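Type VI secretion system-associated protein TagF (Pseudomonas aeruginosa PAO1, PDB 2QNU) is associated with the type VI secretion system, the bacterial contractile machine that delivers effectors, and probably acts as an accessory or regulatory factor of it. Local coordinates at the interface of chains A and B. Residues are numbered along the deposited sequence; one frame, centred on the assembly and turned at random. Chains: chain A/B, Uncharacterized protein PA0076.

Contact 1: the interface of chains A and B. Residues chain A 150-153; chain B 217-220.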
loop_
_atom_site.group_PDB
_atom_site.type_symbol
_atom_site.label_atom_id
_atom_site.label_comp_id
_atom_site.label_asym_id
_atom_site.label_seq_id
_atom_site.Cartn_x
_atom_site.Cartn_y
_atom_site.Cartn_z
ATOM N N GLN A 150 13.716 -0.095 2.997
ATOM C CA GLN A 150 12.926 -1.140 3.608
ATOM C C GLN A 150 13.769 -2.386 3.745
ATOM O O GLN A 150 14.663 -2.643 2.932
ATOM C CB GLN A 150 11.701 -1.394 2.750
ATOM C CG GLN A 150 10.671 -2.262 3.374
ATOM C CD GLN A 150 9.377 -2.210 2.577
ATOM O OE1 GLN A 150 8.425 -1.410 2.870
ATOM N NE2 GLN A 150 9.347 -3.005 1.532
ATOM N N SER A 151 13.522 -3.159 4.797
ATOM C CA SER A 151 14.203 -4.440 4.958
ATOM C C SER A 151 13.198 -5.477 5.413
ATOM O O SER A 151 12.124 -5.171 5.947
ATOM C CB SER A 151 15.352 -4.283 5.992
ATOM O OG SER A 151 14.851 -3.688 7.202
ATOM N N LEU A 152 13.547 -6.721 5.182
ATOM C CA LEU A 152 12.780 -7.805 5.692
ATOM C C LEU A 152 13.510 -8.368 6.877
ATOM O O LEU A 152 14.723 -8.714 6.788
ATOM C CB LEU A 152 12.670 -8.904 4.632
ATOM C CG LEU A 152 11.938 -10.163 5.076
ATOM C CD1 LEU A 152 10.437 -9.857 5.318
ATOM C CD2 LEU A 152 12.083 -11.156 3.947
ATOM N N ILE A 153 12.761 -8.494 7.970
ATOM C CA ILE A 153 13.303 -8.939 9.244
ATOM C C ILE A 153 12.657 -10.222 9.665
ATOM O O ILE A 153 11.436 -10.301 9.795
ATOM C CB ILE A 153 13.105 -7.825 10.318
ATOM C CG1 ILE A 153 13.755 -6.536 9.813
ATOM C CG2 ILE A 153 13.716 -8.249 11.648
ATOM C CD1 ILE A 153 13.744 -5.380 10.793
ATOM N N VAL B 217 18.117 -9.212 9.486
ATOM C CA VAL B 217 17.750 -8.164 8.532
ATOM C C VAL B 217 18.305 -8.536 7.154
ATOM O O VAL B 217 19.517 -8.811 7.014
ATOM C CB VAL B 217 18.332 -6.792 8.992
ATOM C CG1 VAL B 217 18.043 -5.645 8.026
ATOM C CG2 VAL B 217 17.791 -6.398 10.394
ATOM N N ILE B 218 17.399 -8.565 6.162
ATOM C CA ILE B 218 17.730 -8.645 4.758
ATOM C C ILE B 218 17.409 -7.343 4.111
ATOM O O ILE B 218 16.257 -6.925 4.169
ATOM C CB ILE B 218 16.914 -9.758 4.032
ATOM C CG1 ILE B 218 17.314 -11.104 4.611
ATOM C CG2 ILE B 218 17.209 -9.737 2.529
ATOM C CD1 ILE B 218 16.563 -12.295 4.035
ATOM N N PRO B 219 18.413 -6.639 3.580
ATOM C CA PRO B 219 17.984 -5.365 3.008
ATOM C C PRO B 219 17.198 -5.596 1.694
ATOM O O PRO B 219 17.628 -6.406 0.922
ATOM C CB PRO B 219 19.286 -4.604 2.730
ATOM C CG PRO B 219 20.431 -5.447 3.367
ATOM C CD PRO B 219 19.874 -6.857 3.498
ATOM N N LEU B 220 16.105 -4.854 1.486
ATOM C CA LEU B 220 15.281 -4.926 0.272
ATOM C C LEU B 220 15.526 -3.736 -0.611
ATOM O O LEU B 220 15.936 -3.895 -1.697
ATOM C CB LEU B 220 13.808 -4.892 0.610
ATOM C CG LEU B 220 13.110 -6.006 1.381
ATOM C CD1 LEU B 220 11.587 -5.864 1.102
ATOM C CD2 LEU B 220 13.608 -7.405 1.050
#

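Contact 2: the interface of chains A and B. Residues chain A 162, 168, 171-172; chain B 105-106, 194-195.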
loop_
_atom_site.group_PDB
_atom_site.type_symbol
_atom_site.label_atom_id
_atom_site.label_comp_id
_atom_site.label_asym_id
_atom_site.label_seq_id
_atom_site.Cartn_x
_atom_site.Cartn_y
_atom_site.Cartn_z
ATOM N N ALA A 162 10.622 5.046 7.702
ATOM C CA ALA A 162 9.670 6.167 7.488
ATOM C C ALA A 162 9.377 6.787 8.858
ATOM O O ALA A 162 8.907 6.078 9.763
ATOM C CB ALA A 162 8.419 5.658 6.869
ATOM N N ARG A 168 5.588 7.724 5.768
ATOM C CA ARG A 168 4.763 6.578 6.070
ATOM C C ARG A 168 3.693 6.385 4.965
ATOM O O ARG A 168 3.496 5.290 4.524
ATOM C CB ARG A 168 4.114 6.700 7.464
ATOM C CG ARG A 168 5.071 6.354 8.635
ATOM C CD ARG A 168 4.357 6.171 9.946
ATOM N NE ARG A 168 3.534 7.345 10.285
ATOM C CZ ARG A 168 3.946 8.421 10.951
ATOM N NH1 ARG A 168 5.200 8.493 11.379
ATOM N NH2 ARG A 168 3.081 9.439 11.161
ATOM N N ALA A 171 5.400 5.059 1.971
ATOM C CA ALA A 171 5.824 3.690 2.095
ATOM C C ALA A 171 4.661 2.731 1.950
ATOM O O ALA A 171 4.843 1.656 1.395
ATOM C CB ALA A 171 6.509 3.459 3.434
ATOM N N LEU A 172 3.498 3.081 2.489
ATOM C CA LEU A 172 2.304 2.230 2.327
ATOM C C LEU A 172 1.893 2.131 0.834
ATOM O O LEU A 172 1.703 1.011 0.305
ATOM C CB LEU A 172 1.126 2.696 3.135
ATOM C CG LEU A 172 0.964 2.129 4.546
ATOM C CD1 LEU A 172 2.167 2.316 5.324
ATOM C CD2 LEU A 172 -0.205 2.858 5.238
ATOM N N VAL B 105 -2.284 6.177 9.453
ATOM C CA VAL B 105 -0.903 5.772 9.508
ATOM C C VAL B 105 -0.118 6.871 8.841
ATOM O O VAL B 105 0.831 7.408 9.408
ATOM C CB VAL B 105 -0.641 4.401 8.822
ATOM C CG1 VAL B 105 0.796 4.130 8.797
ATOM C CG2 VAL B 105 -1.428 3.281 9.508
ATOM N N GLY B 106 -0.577 7.329 7.686
ATOM C CA GLY B 106 0.110 8.390 6.969
ATOM C C GLY B 106 -0.367 9.801 7.194
ATOM O O GLY B 106 -0.190 10.665 6.321
ATOM N N GLY B 194 10.721 4.338 13.272
ATOM C CA GLY B 194 10.386 3.769 11.985
ATOM C C GLY B 194 9.012 3.141 12.014
ATOM O O GLY B 194 8.264 3.256 13.001
ATOM N N LEU B 195 8.729 2.433 10.937
ATOM C CA LEU B 195 7.421 1.824 10.720
ATOM C C LEU B 195 7.616 0.300 10.463
ATOM O O LEU B 195 8.489 -0.104 9.696
ATOM C CB LEU B 195 6.816 2.480 9.492
ATOM C CG LEU B 195 5.518 1.874 8.874
ATOM C CD1 LEU B 195 4.397 2.055 9.827
ATOM C CD2 LEU B 195 5.159 2.578 7.528
#

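Contact 3: the interface of chains A and B. Residues chain A 153, 157-158; chain B 196-198, 209.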
loop_
_atom_site.group_PDB
_atom_site.type_symbol
_atom_site.label_atom_id
_atom_site.label_comp_id
_atom_site.label_asym_id
_atom_site.label_seq_id
_atom_site.Cartn_x
_atom_site.Cartn_y
_atom_site.Cartn_z
ATOM N N ILE A 153 12.761 -8.494 7.970
ATOM C CA ILE A 153 13.303 -8.939 9.244
ATOM C C ILE A 153 12.657 -10.222 9.665
ATOM O O ILE A 153 11.436 -10.301 9.795
ATOM C CB ILE A 153 13.105 -7.825 10.318
ATOM C CG1 ILE A 153 13.755 -6.536 9.813
ATOM C CG2 ILE A 153 13.716 -8.249 11.648
ATOM C CD1 ILE A 153 13.744 -5.380 10.793
ATOM N N LEU A 157 8.600 -9.541 8.906
ATOM C CA LEU A 157 8.368 -8.142 9.235
ATOM C C LEU A 157 8.985 -7.294 8.190
ATOM O O LEU A 157 10.175 -7.480 7.886
ATOM C CB LEU A 157 9.023 -7.844 10.560
ATOM C CG LEU A 157 9.321 -6.394 10.963
ATOM C CD1 LEU A 157 8.077 -5.489 10.969
ATOM C CD2 LEU A 157 10.104 -6.387 12.367
ATOM N N LEU A 158 8.202 -6.376 7.622
ATOM C CA LEU A 158 8.778 -5.387 6.750
ATOM C C LEU A 158 8.953 -4.112 7.569
ATOM O O LEU A 158 7.930 -3.499 7.987
ATOM C CB LEU A 158 7.879 -5.010 5.555
ATOM C CG LEU A 158 7.867 -5.978 4.369
ATOM C CD1 LEU A 158 6.660 -5.573 3.434
ATOM C CD2 LEU A 158 9.210 -5.987 3.653
HETATM N N MSE B 196 6.775 -0.500 11.093
HETATM C CA MSE B 196 6.756 -1.960 10.961
HETATM C C MSE B 196 5.403 -2.437 10.448
HETATM O O MSE B 196 4.365 -1.912 10.858
HETATM C CB MSE B 196 6.968 -2.574 12.353
HETATM C CG MSE B 196 8.322 -2.173 13.030
HETATM SE SE MSE B 196 8.118 -2.742 14.980
HETATM C CE MSE B 196 8.734 -4.550 14.799
ATOM N N ARG B 197 5.407 -3.433 9.537
ATOM C CA ARG B 197 4.160 -4.054 9.027
ATOM C C ARG B 197 4.203 -5.551 9.171
ATOM O O ARG B 197 5.188 -6.165 8.753
ATOM C CB ARG B 197 4.024 -3.775 7.535
ATOM C CG ARG B 197 2.766 -4.352 6.895
ATOM C CD ARG B 197 2.719 -4.040 5.386
ATOM N NE ARG B 197 1.380 -4.273 4.757
ATOM C CZ ARG B 197 0.910 -5.499 4.560
ATOM N NH1 ARG B 197 1.644 -6.551 4.908
ATOM N NH2 ARG B 197 -0.276 -5.711 4.012
ATOM N N TYR B 198 3.188 -6.126 9.790
ATOM C CA TYR B 198 2.919 -7.540 9.710
ATOM C C TYR B 198 1.643 -7.804 8.886
ATOM O O TYR B 198 0.651 -7.048 8.935
ATOM C CB TYR B 198 2.786 -8.179 11.099
ATOM C CG TYR B 198 4.091 -8.183 11.901
ATOM C CD1 TYR B 198 4.447 -7.094 12.678
ATOM C CD2 TYR B 198 4.962 -9.285 11.879
ATOM C CE1 TYR B 198 5.652 -7.065 13.480
ATOM C CE2 TYR B 198 6.189 -9.273 12.643
ATOM C CZ TYR B 198 6.518 -8.172 13.435
ATOM O OH TYR B 198 7.689 -8.164 14.168
ATOM N N ARG B 209 10.545 -8.436 19.211
ATOM C CA ARG B 209 11.136 -7.426 18.350
ATOM C C ARG B 209 10.626 -6.040 18.741
ATOM O O ARG B 209 11.350 -5.069 18.585
ATOM C CB ARG B 209 10.866 -7.704 16.826
ATOM C CG ARG B 209 11.770 -8.859 16.286
ATOM C CD ARG B 209 11.145 -10.238 15.855
ATOM N NE ARG B 209 10.565 -10.131 14.544
ATOM C CZ ARG B 209 10.092 -11.102 13.741
ATOM N NH1 ARG B 209 10.166 -12.418 13.978
ATOM N NH2 ARG B 209 9.532 -10.695 12.617
#

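Contact 4: the interface of chains A and B. Residues chain A 195-198; chain B 157-159.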
loop_
_atom_site.group_PDB
_atom_site.type_symbol
_atom_site.label_atom_id
_atom_site.label_comp_id
_atom_site.label_asym_id
_atom_site.label_seq_id
_atom_site.Cartn_x
_atom_site.Cartn_y
_atom_site.Cartn_z
ATOM N N LEU A 195 -9.427 3.557 -11.133
ATOM C CA LEU A 195 -8.186 2.779 -10.975
ATOM C C LEU A 195 -8.486 1.312 -10.758
ATOM O O LEU A 195 -9.324 0.981 -9.947
ATOM C CB LEU A 195 -7.435 3.255 -9.721
ATOM C CG LEU A 195 -6.112 2.606 -9.288
ATOM C CD1 LEU A 195 -4.946 2.913 -10.162
ATOM C CD2 LEU A 195 -5.868 3.065 -7.868
HETATM N N MSE A 196 -7.730 0.436 -11.406
HETATM C CA MSE A 196 -7.913 -1.003 -11.253
HETATM C C MSE A 196 -6.566 -1.586 -10.775
HETATM O O MSE A 196 -5.521 -1.128 -11.205
HETATM C CB MSE A 196 -8.264 -1.583 -12.633
HETATM C CG MSE A 196 -9.691 -1.147 -13.130
HETATM SE SE MSE A 196 -9.921 -2.112 -14.806
HETATM C CE MSE A 196 -8.717 -1.205 -15.954
ATOM N N ARG A 197 -6.600 -2.533 -9.849
ATOM C CA ARG A 197 -5.414 -3.262 -9.430
ATOM C C ARG A 197 -5.659 -4.755 -9.611
ATOM O O ARG A 197 -6.704 -5.290 -9.208
ATOM C CB ARG A 197 -5.135 -2.979 -7.934
ATOM C CG ARG A 197 -3.970 -3.831 -7.271
ATOM C CD ARG A 197 -3.930 -3.593 -5.780
ATOM N NE ARG A 197 -2.657 -3.960 -5.163
ATOM C CZ ARG A 197 -2.336 -5.208 -4.844
ATOM N NH1 ARG A 197 -3.180 -6.205 -5.095
ATOM N NH2 ARG A 197 -1.164 -5.476 -4.293
ATOM N N TYR A 198 -4.657 -5.433 -10.139
ATOM C CA TYR A 198 -4.657 -6.863 -10.213
ATOM C C TYR A 198 -3.404 -7.344 -9.479
ATOM O O TYR A 198 -2.339 -6.715 -9.570
ATOM C CB TYR A 198 -4.606 -7.334 -11.685
ATOM C CG TYR A 198 -5.924 -7.166 -12.434
ATOM C CD1 TYR A 198 -6.913 -8.138 -12.380
ATOM C CD2 TYR A 198 -6.190 -5.998 -13.153
ATOM C CE1 TYR A 198 -8.134 -7.975 -13.047
ATOM C CE2 TYR A 198 -7.457 -5.807 -13.831
ATOM C CZ TYR A 198 -8.401 -6.801 -13.774
ATOM O OH TYR A 198 -9.620 -6.624 -14.461
ATOM N N LEU B 157 -9.902 -8.495 -9.467
ATOM C CA LEU B 157 -9.789 -7.074 -9.743
ATOM C C LEU B 157 -10.279 -6.268 -8.546
ATOM O O LEU B 157 -11.283 -6.603 -7.909
ATOM C CB LEU B 157 -10.561 -6.734 -10.987
ATOM C CG LEU B 157 -10.853 -5.268 -11.298
ATOM C CD1 LEU B 157 -9.549 -4.484 -11.424
ATOM C CD2 LEU B 157 -11.744 -5.137 -12.577
ATOM N N LEU B 158 -9.550 -5.215 -8.221
ATOM C CA LEU B 158 -10.017 -4.218 -7.274
ATOM C C LEU B 158 -10.170 -2.911 -8.053
ATOM O O LEU B 158 -9.168 -2.353 -8.483
ATOM C CB LEU B 158 -8.986 -4.065 -6.159
ATOM C CG LEU B 158 -9.321 -3.247 -4.911
ATOM C CD1 LEU B 158 -10.467 -3.861 -4.093
ATOM C CD2 LEU B 158 -8.072 -3.107 -4.076
ATOM N N ARG B 159 -11.404 -2.444 -8.267
ATOM C CA ARG B 159 -11.598 -1.114 -8.838
ATOM C C ARG B 159 -11.760 -0.073 -7.720
ATOM O O ARG B 159 -12.575 -0.246 -6.870
ATOM C CB ARG B 159 -12.813 -1.061 -9.770
ATOM C CG ARG B 159 -12.851 0.255 -10.586
ATOM C CD ARG B 159 -14.079 0.401 -11.525
ATOM N NE ARG B 159 -14.412 1.825 -11.627
ATOM C CZ ARG B 159 -13.875 2.673 -12.513
ATOM N NH1 ARG B 159 -13.016 2.263 -13.477
ATOM N NH2 ARG B 159 -14.219 3.949 -12.448
HETATM O O HOH W 1 -7.823 -0.040 -7.201
#

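Contact 1: the interface of chains A and B
A:Leu152 and B:Ile218 are joined by a pair of backbone hydrogen bonds that make strand 150-153 of A and strand 217-221 of B antiparallel neighbours. B:Ile218 N gives its hydrogen to A:Leu152 O at 2.8 Å, and A:Leu152 N answers to B:Ile218 O at 2.9 Å. The ladder continues at B:Leu220 N, which donates to A:Gln150 O at 3.0 Å. B:Pro219, lacking an N-H, fits between the bonded residues, where no backbone donor is used across the contact.

Side-chain packing flanks the ladder. The two methyls of B:Val217 part to different neighbours: CG1, set anti to the backbone N (chi1 178°), lies 3.6 Å from A:Ser151 CB, and CG2 lies alongside A:Ile153 CG1 at 4.1 Å, the two side chains pointing the same way. A serine, with its short side chain, probably lets the valine branch come close to its CB. B:Leu220 sends its branches apart: CD2 meets A:Leu152 CB at 4.0 Å, while CD1 packs beside the amide NE2 of A:Gln150 at 3.7 Å, a van der Waals approach of methyl to amide.

In the fold, the C-terminal strand 217-221 of B pairs with strand 150-153 of A and extends the sheet across the chains; its symmetry mate is not modelled in A.

Contact 2: the interface of chains A and B
Helix 165-177 of A, in a TagF-family chain, packs against B where the end of helix 101-105 comes near the start of strand 194-199. Facing residues A:Leu172 and B:Leu195 touch through their methyls, CD1 of the first lying 3.7 Å from CD2 of the second, and the two side chains cross at about a right angle. The other methyl of A:Leu172, CD2, reaches B:Val105 CG1 at 3.9 Å, again at a steep crossing. Leucine suits this place because its forked end can serve two partners, while the beta-branched valine offers a compact, stiff surface.

One turn earlier on the helix, A:Arg168 combines apolar and polar contact. Its CG lies 3.9 Å from B:Leu195 CD2, the aliphatic stem passing obliquely over the leucine. The chain then bends at chi3 (-55°), which turns the guanidinium towards the end of helix 101-105. There NE donates a hydrogen bond to B:Val105 O at 2.8 Å, almost straight at 177° and in the guanidinium plane, though the donor stands 29° from the carbonyl plane. As the last carbonyl of a short helix, B:Val105 O may be somewhat more negative, which would suit a cationic partner. At the margin, A:Ala162 O comes within 3.5 Å of B:Gly194 CA, an approach which the lack of a side chain on the glycine probably eases.

Contact 3: the interface of chains A and B
A:Leu157 is the apolar centre of this antiparallel strand pairing between two TagF-family chains, pressing its side chain between B:Met196, present as selenomethionine, and B:Tyr198. With CG anti to the backbone N (chi1 161°), its methyls point at strand 194-199 of B. CD1 meets B:Met196 CB at 3.4 Å, and CD2 meets the terminal methyl CE at 3.3 Å; both pairs are tighter than usual packing. The selenomethionine chain bends at chi3 (88°) and so brings CE back against the leucine. A long, flexible methionine chain, here with selenium in place of sulfur, suits such a place, because it can mould itself to a forked partner.

CB and CD1 of the leucine reach the tyrosine ring: its CE2 is 3.8 Å from A:Leu157 CB, and its hydroxyl OH approaches CD2 at 3.5 Å. The ring supplies a broad, rigid apolar surface for the leucine, with a polar group at its end.

Outward from this core, the backbones of A:Leu158 and B:Arg197 bond in both directions. B:Arg197 N donates to A:Leu158 O at 3.0 Å, and A:Leu158 N to B:Arg197 O at 3.2 Å. At the rim, the guanidinium of B:Arg209 sets an edge towards A:Leu157 CB, its NH2 3.6 Å away. The same NH2 lies 3.4 Å from A:Ile153 O, a polar approach rather than a firm bond.

Contact 4: the interface of chains A and B
B:Leu157 lies against A:Tyr198 and A:Met196 (selenomethionine), and buries more surface than any other residue here. Its methyl CD1 sits over the face of the tyrosine ring, 3.8 Å from the centroid, in a CH-pi contact. The same methyl presses on A:Met196 CB at 3.4 Å, tighter than usual packing. CB of the leucine adds a contact to ring atom CE1 at 3.4 Å, which spreads the side chain across the ring. A chi1 of 166° carries the leucine's fork away from its main-chain nitrogen and over the ring. An aromatic face suits methyl groups, and the selenomethionine lays CB and CG against CD1.

A:Met196 and its neighbour A:Arg197 lie along the strand that B:Leu158 pairs with. A:Arg197 N donates to B:Leu158 O at 2.9 Å, and B:Leu158 N returns a bond to A:Arg197 O at 3.0 Å. B:Leu158 O also contacts water 1 at 3.0 Å, and this water reaches A:Leu195 O at 3.3 Å, bridging the two carbonyls, neither of which could donate to the other.

The site holds strand 194-199 of A to strand 158-160 of B, helping to join the two copies in this assembly.

Contacts 1, 2 and 3 form one cluster, all distances here running between C-alpha centres. Contacts 1 and 3, whose centres are about 9 Å apart, share A:Ile153, while contact 2 lies about 12 Å from contact 3 and 15 Å from contact 1. Strand 194-199 of B serves both contact 2 and contact 3. Contact 4 stands 23 to 28 Å from the others and repeats the backbone pairing of contact 3 with the chains exchanged, in keeping with the two-fold arrangement, though some side chains are turned differently. Each chain pairs its strands with the other's, which is compatible with a dimer, though the structure alone does not show that it forms in the cell.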